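Local atomic coordinates of Crh-like protein 5 (Neosartorya fumigata, PDB entry 6IBU), a protein that couples chitinase and transglycosylase activities, transferring chitin to 1,6-beta-glucan, or to other chitin, to cross-link polysaccharides of the fungal cell wall and septa. Residues Val90-Ser93 and Asp94-Glu98; Arg161-Tyr165 and Asn166-Gly170. All coordinates share one frame; numbering follows the deposited sequence.

Contact 1 of 2, residues Val90-Ser93 and Asp94-Glu98; sequences VLES and DDLDE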
loop_
_atom_site.group_PDB
_atom_site.type_symbol
_atom_site.label_atom_id
_atom_site.label_comp_id
_atom_site.label_asym_id
_atom_site.label_seq_id
_atom_site.Cartn_x
_atom_site.Cartn_y
_atom_site.Cartn_z
ATOM N N VAL A 90 -0.180 0.158 0.650
ATOM C CA VAL A 90 0.711 0.331 -0.528
ATOM C C VAL A 90 1.149 -1.023 -1.082
ATOM O O VAL A 90 1.778 -1.767 -0.346
ATOM C CB VAL A 90 1.942 1.161 -0.159
ATOM C CG1 VAL A 90 2.908 1.243 -1.339
ATOM C CG2 VAL A 90 1.540 2.537 0.320
ATOM N N LEU A 91 0.967 -1.247 -2.375
ATOM C CA LEU A 91 1.728 -2.280 -3.106
ATOM C C LEU A 91 2.891 -1.569 -3.768
ATOM O O LEU A 91 2.649 -0.549 -4.423
ATOM C CB LEU A 91 0.830 -2.962 -4.127
ATOM C CG LEU A 91 -0.314 -3.749 -3.523
ATOM C CD1 LEU A 91 -1.153 -4.394 -4.615
ATOM C CD2 LEU A 91 0.223 -4.786 -2.558
ATOM N N GLU A 92 4.112 -2.049 -3.551
ATOM C CA GLU A 92 5.307 -1.350 -4.066
ATOM C C GLU A 92 6.334 -2.370 -4.539
ATOM O O GLU A 92 6.620 -3.323 -3.791
ATOM C CB GLU A 92 5.906 -0.428 -3.008
ATOM C CG GLU A 92 7.080 0.378 -3.528
ATOM C CD GLU A 92 7.567 1.457 -2.575
ATOM O OE1 GLU A 92 7.982 1.089 -1.448
ATOM O OE2 GLU A 92 7.487 2.667 -2.941
ATOM N N SER A 93 6.924 -2.099 -5.699
ATOM C CA SER A 93 8.025 -2.895 -6.268
ATOM C C SER A 93 9.357 -2.203 -5.978
ATOM O O SER A 93 9.378 -1.009 -5.629
ATOM C CB SER A 93 7.824 -3.096 -7.736
ATOM O OG SER A 93 8.446 -2.060 -8.479
ATOM N N ASP A 94 10.441 -2.947 -6.161
ATOM C CA ASP A 94 11.831 -2.451 -6.069
ATOM C C ASP A 94 12.136 -1.439 -7.196
ATOM O O ASP A 94 13.045 -0.632 -6.931
ATOM C CB ASP A 94 12.784 -3.645 -5.972
ATOM C CG ASP A 94 12.803 -4.295 -4.593
ATOM O OD1 ASP A 94 11.972 -3.907 -3.732
ATOM O OD2 ASP A 94 13.617 -5.218 -4.402
ATOM N N ASP A 95 11.413 -1.385 -8.348
ATOM C CA ASP A 95 11.613 -0.291 -9.359
ATOM C C ASP A 95 10.588 0.824 -9.140
ATOM O O ASP A 95 10.540 1.768 -9.889
ATOM C CB ASP A 95 11.661 -0.739 -10.827
ATOM C CG ASP A 95 10.376 -1.276 -11.432
ATOM O OD1 ASP A 95 9.326 -1.211 -10.785
ATOM O OD2 ASP A 95 10.447 -1.778 -12.570
ATOM N N LEU A 96 9.899 0.777 -8.016
ATOM C CA LEU A 96 8.962 1.842 -7.578
ATOM C C LEU A 96 7.729 1.856 -8.489
ATOM O O LEU A 96 7.122 2.886 -8.583
ATOM C CB LEU A 96 9.675 3.195 -7.551
ATOM C CG LEU A 96 10.832 3.222 -6.562
ATOM C CD1 LEU A 96 11.487 4.604 -6.533
ATOM C CD2 LEU A 96 10.323 2.823 -5.167
ATOM N N ASP A 97 7.355 0.732 -9.099
ATOM C CA ASP A 97 5.949 0.519 -9.499
ATOM C C ASP A 97 5.146 0.535 -8.201
ATOM O O ASP A 97 5.664 0.126 -7.158
ATOM C CB ASP A 97 5.724 -0.794 -10.231
ATOM C CG ASP A 97 6.170 -0.787 -11.691
ATOM O OD1 ASP A 97 6.328 0.310 -12.264
ATOM O OD2 ASP A 97 6.374 -1.900 -12.238
ATOM N N GLU A 98 3.925 1.032 -8.240
ATOM C CA GLU A 98 3.220 1.248 -6.981
ATOM C C GLU A 98 1.733 1.417 -7.213
ATOM O O GLU A 98 1.364 2.088 -8.142
ATOM C CB GLU A 98 3.786 2.491 -6.327
ATOM C CG GLU A 98 3.682 2.440 -4.834
ATOM C CD GLU A 98 2.804 3.536 -4.269
ATOM O OE1 GLU A 98 3.285 4.264 -3.365
ATOM O OE2 GLU A 98 1.649 3.692 -4.746
#

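Contact 2 of 2, residues Arg161-Tyr165 and Asn166-Gly170; sequences RTLTY and NDAKG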
loop_
_atom_site.group_PDB
_atom_site.type_symbol
_atom_site.label_atom_id
_atom_site.label_comp_id
_atom_site.label_asym_id
_atom_site.label_seq_id
_atom_site.Cartn_x
_atom_site.Cartn_y
_atom_site.Cartn_z
ATOM N N ARG A 161 -12.379 2.018 -9.133
ATOM C CA ARG A 161 -11.461 2.531 -10.171
ATOM C C ARG A 161 -10.837 1.389 -10.949
ATOM O O ARG A 161 -10.413 0.427 -10.323
ATOM C CB ARG A 161 -10.332 3.332 -9.537
ATOM C CG ARG A 161 -9.382 3.940 -10.553
ATOM C CD ARG A 161 -8.391 4.832 -9.860
ATOM N NE ARG A 161 -7.459 5.368 -10.824
ATOM C CZ ARG A 161 -6.394 6.086 -10.518
ATOM N NH1 ARG A 161 -6.139 6.378 -9.245
ATOM N NH2 ARG A 161 -5.601 6.508 -11.487
ATOM N N THR A 162 -10.673 1.575 -12.255
ATOM C CA THR A 162 -9.904 0.662 -13.131
ATOM C C THR A 162 -8.831 1.449 -13.879
ATOM O O THR A 162 -9.169 2.414 -14.565
ATOM C CB THR A 162 -10.816 -0.051 -14.131
ATOM O OG1 THR A 162 -11.765 -0.855 -13.423
ATOM C CG2 THR A 162 -10.013 -0.927 -15.062
ATOM N N LEU A 163 -7.585 1.018 -13.758
ATOM C CA LEU A 163 -6.458 1.499 -14.585
ATOM C C LEU A 163 -6.137 0.400 -15.604
ATOM O O LEU A 163 -5.702 -0.660 -15.197
ATOM C CB LEU A 163 -5.266 1.803 -13.678
ATOM C CG LEU A 163 -3.959 2.029 -14.422
ATOM C CD1 LEU A 163 -4.043 3.338 -15.180
ATOM C CD2 LEU A 163 -2.780 1.971 -13.470
ATOM N N THR A 164 -6.404 0.637 -16.880
ATOM C CA THR A 164 -6.057 -0.318 -17.962
ATOM C C THR A 164 -4.596 -0.069 -18.332
ATOM O O THR A 164 -4.083 1.045 -18.121
ATOM C CB THR A 164 -7.009 -0.220 -19.157
ATOM O OG1 THR A 164 -6.712 0.996 -19.845
ATOM C CG2 THR A 164 -8.458 -0.244 -18.731
ATOM N N TYR A 165 -3.940 -1.102 -18.818
ATOM C CA TYR A 165 -2.511 -1.085 -19.200
ATOM C C TYR A 165 -2.265 0.082 -20.157
ATOM O O TYR A 165 -1.287 0.799 -19.941
ATOM C CB TYR A 165 -2.158 -2.463 -19.748
ATOM C CG TYR A 165 -0.726 -2.629 -20.159
ATOM C CD1 TYR A 165 -0.308 -2.258 -21.422
ATOM C CD2 TYR A 165 0.198 -3.198 -19.300
ATOM C CE1 TYR A 165 1.012 -2.411 -21.814
ATOM C CE2 TYR A 165 1.520 -3.373 -19.681
ATOM C CZ TYR A 165 1.933 -2.948 -20.932
ATOM O OH TYR A 165 3.224 -3.108 -21.324
ATOM N N ASN A 166 -3.134 0.285 -21.149
ATOM C CA ASN A 166 -3.016 1.384 -22.146
ATOM C C ASN A 166 -3.159 2.749 -21.460
ATOM O O ASN A 166 -2.477 3.687 -21.924
ATOM C CB ASN A 166 -4.026 1.281 -23.293
ATOM C CG ASN A 166 -4.198 2.604 -24.022
ATOM O OD1 ASN A 166 -5.115 3.369 -23.718
ATOM N ND2 ASN A 166 -3.289 2.921 -24.929
ATOM N N ASP A 167 -4.013 2.861 -20.435
ATOM C CA ASP A 167 -4.302 4.126 -19.709
ATOM C C ASP A 167 -3.007 4.629 -19.059
ATOM O O ASP A 167 -2.852 5.868 -18.889
ATOM C CB ASP A 167 -5.361 3.975 -18.601
ATOM C CG ASP A 167 -6.801 3.684 -19.027
ATOM O OD1 ASP A 167 -7.119 3.932 -20.239
ATOM O OD2 ASP A 167 -7.607 3.199 -18.130
ATOM N N ALA A 168 -2.116 3.725 -18.661
ATOM C CA ALA A 168 -0.889 4.079 -17.911
ATOM C C ALA A 168 0.263 4.371 -18.888
ATOM O O ALA A 168 1.222 3.576 -18.926
ATOM C CB ALA A 168 -0.567 2.971 -16.951
ATOM N N LYS A 169 0.162 5.488 -19.625
ATOM C CA LYS A 169 1.107 5.933 -20.691
ATOM C C LYS A 169 1.531 4.739 -21.556
ATOM O O LYS A 169 2.729 4.386 -21.565
ATOM C CB LYS A 169 2.304 6.627 -20.050
ATOM C CG LYS A 169 1.966 7.943 -19.364
ATOM C CD LYS A 169 3.198 8.759 -18.992
ATOM C CE LYS A 169 3.065 10.237 -19.313
ATOM N NZ LYS A 169 3.968 11.074 -18.483
ATOM N N GLY A 170 0.556 4.106 -22.205
ATOM C CA GLY A 170 0.767 3.029 -23.193
ATOM C C GLY A 170 1.447 1.818 -22.582
ATOM O O GLY A 170 2.080 1.027 -23.330
#

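Contact 1 of 2, residues Val90-Ser93 and Asp94-Glu98
Ser93 and Asp97 face each other where the chain turns back. Ser93 N gives a nearly straight hydrogen bond to Asp97 O (2.9 Å, 170° at the hydrogen). Leu96 N returns to Ser93 O at 3.0 Å. Two CA-H...O contacts follow, the shorter from Glu98 CA to Leu91 O at 3.2 Å.

Side-chain bonds add to the turn. Ser93 OG donates to Asp95 OD1 at 2.6 Å. Asp95 OD1 also accepts Asp97 N at 3.2 Å, from the opposite face of the carboxylate, making an Asx turn. A chi1 of 68°, with CG lodged between backbone N and carbonyl carbon, folds the Asp95 carboxylate back over the loop. Thr177 also bonds to Asp95 OD1, while Asp97 is held by Lys118 N, Thr177 and Gln176 N.

The hairpin joins strands 85-93 and 98-105 through a type I turn, Ser93 to Leu96. Its last residue, Leu96, has positive phi, and with the Ser93 N to Asp97 O bond this is the pattern of a type I turn with a G1 bulge. Beyond it Glu92 and Glu98 form an antiparallel non-hydrogen-bonded pair. In this GH16 domain Glu98 is probably the nucleophile, as in related enzymes, and starts the second strand.

Apolar and charged contacts lie on the face carrying that pair. The Glu98 chain bends at chi2, laying its carboxylate beside Val90 CG1, with Glu98 OE1 3.7 Å from that methyl. Glu92 runs extended alongside Leu96, Glu92 OE2 lying 3.6 Å from Leu96 CD2. Glu92 OE2 lies 4.5 Å from Glu98 OE1, the two carboxylates turned 57° apart, and Glu92 OE1 forms a salt bridge with the chitin-binding Arg182.

Contact 2 of 2, residues Arg161-Tyr165 and Asn166-Gly170
Leu163 and Asp167 run past one another with their side chains pointing opposite ways. The tight side of this turn lies at the buried Leu163 and Ala168, with the exposed Asp167 bordering the open side. Leu163 CD1 rests 3.7 Å from Asp167 CB and 3.9 Å from Ala168 CB, one methyl tucked against two successive residues. With CG anti to the backbone N (chi1 168°), the leucine reaches along the chain to the alanine.

Just beside this apolar patch, the Asp167 carboxylate turns back to the end of the strand. Thr164 N donates to Asp167 OD2 at 3.1 Å, nearly straight at 165°, meeting the oxygen from above the carboxylate plane. Further round, Ala168 N bonds to Tyr165 O at 3.3 Å. Thr164 O draws weak bonds from both Asp167 N and Ala168 N, so overlapping backbone turns wind the chain into a compact coil. Ala168 then centres an inverse gamma turn, with a weak bond from Lys169 N to Asp167 O, and Gly170 N closes on Asn166 O at 3.1 Å.

The outer side is looser. Asn166, Lys169 and Gly170 are exposed, and the Tyr165 ring meets this part obliquely, with Tyr165 CE1 3.9 Å from Gly170 O.

The coil ends strand 158-164, whose partner is strand 150-155, in one sheet of the GH16 beta-sandwich. Leu163 and Ala168 both press on Tyr115 of strand 110-116, which belongs to the other sheet, while Phe174 and Pro175 of the following loop close in on Tyr165, Ala168 and Leu163.

How the contacts relate
From the N terminus, contact 1 comes first: residues 90-98 close a tight hairpin between strands 85-93 and 98-105, neighbours in the seven-stranded sheet. The chain then runs through several more strands before contact 2, where residues 161-170 coil up after strand 158-164 and begin the long loop to strand 179-187. The two are in series, neither nested nor crossing, with centres about 16 Å apart and nearest atoms about 7 Å apart. Strand 110-116 lies next to both, pairing with Glu98 through Phe116 and packing against Leu163 through Tyr115. The loop leaving contact 2 runs back beside the contact 1 turn at residues 176-177.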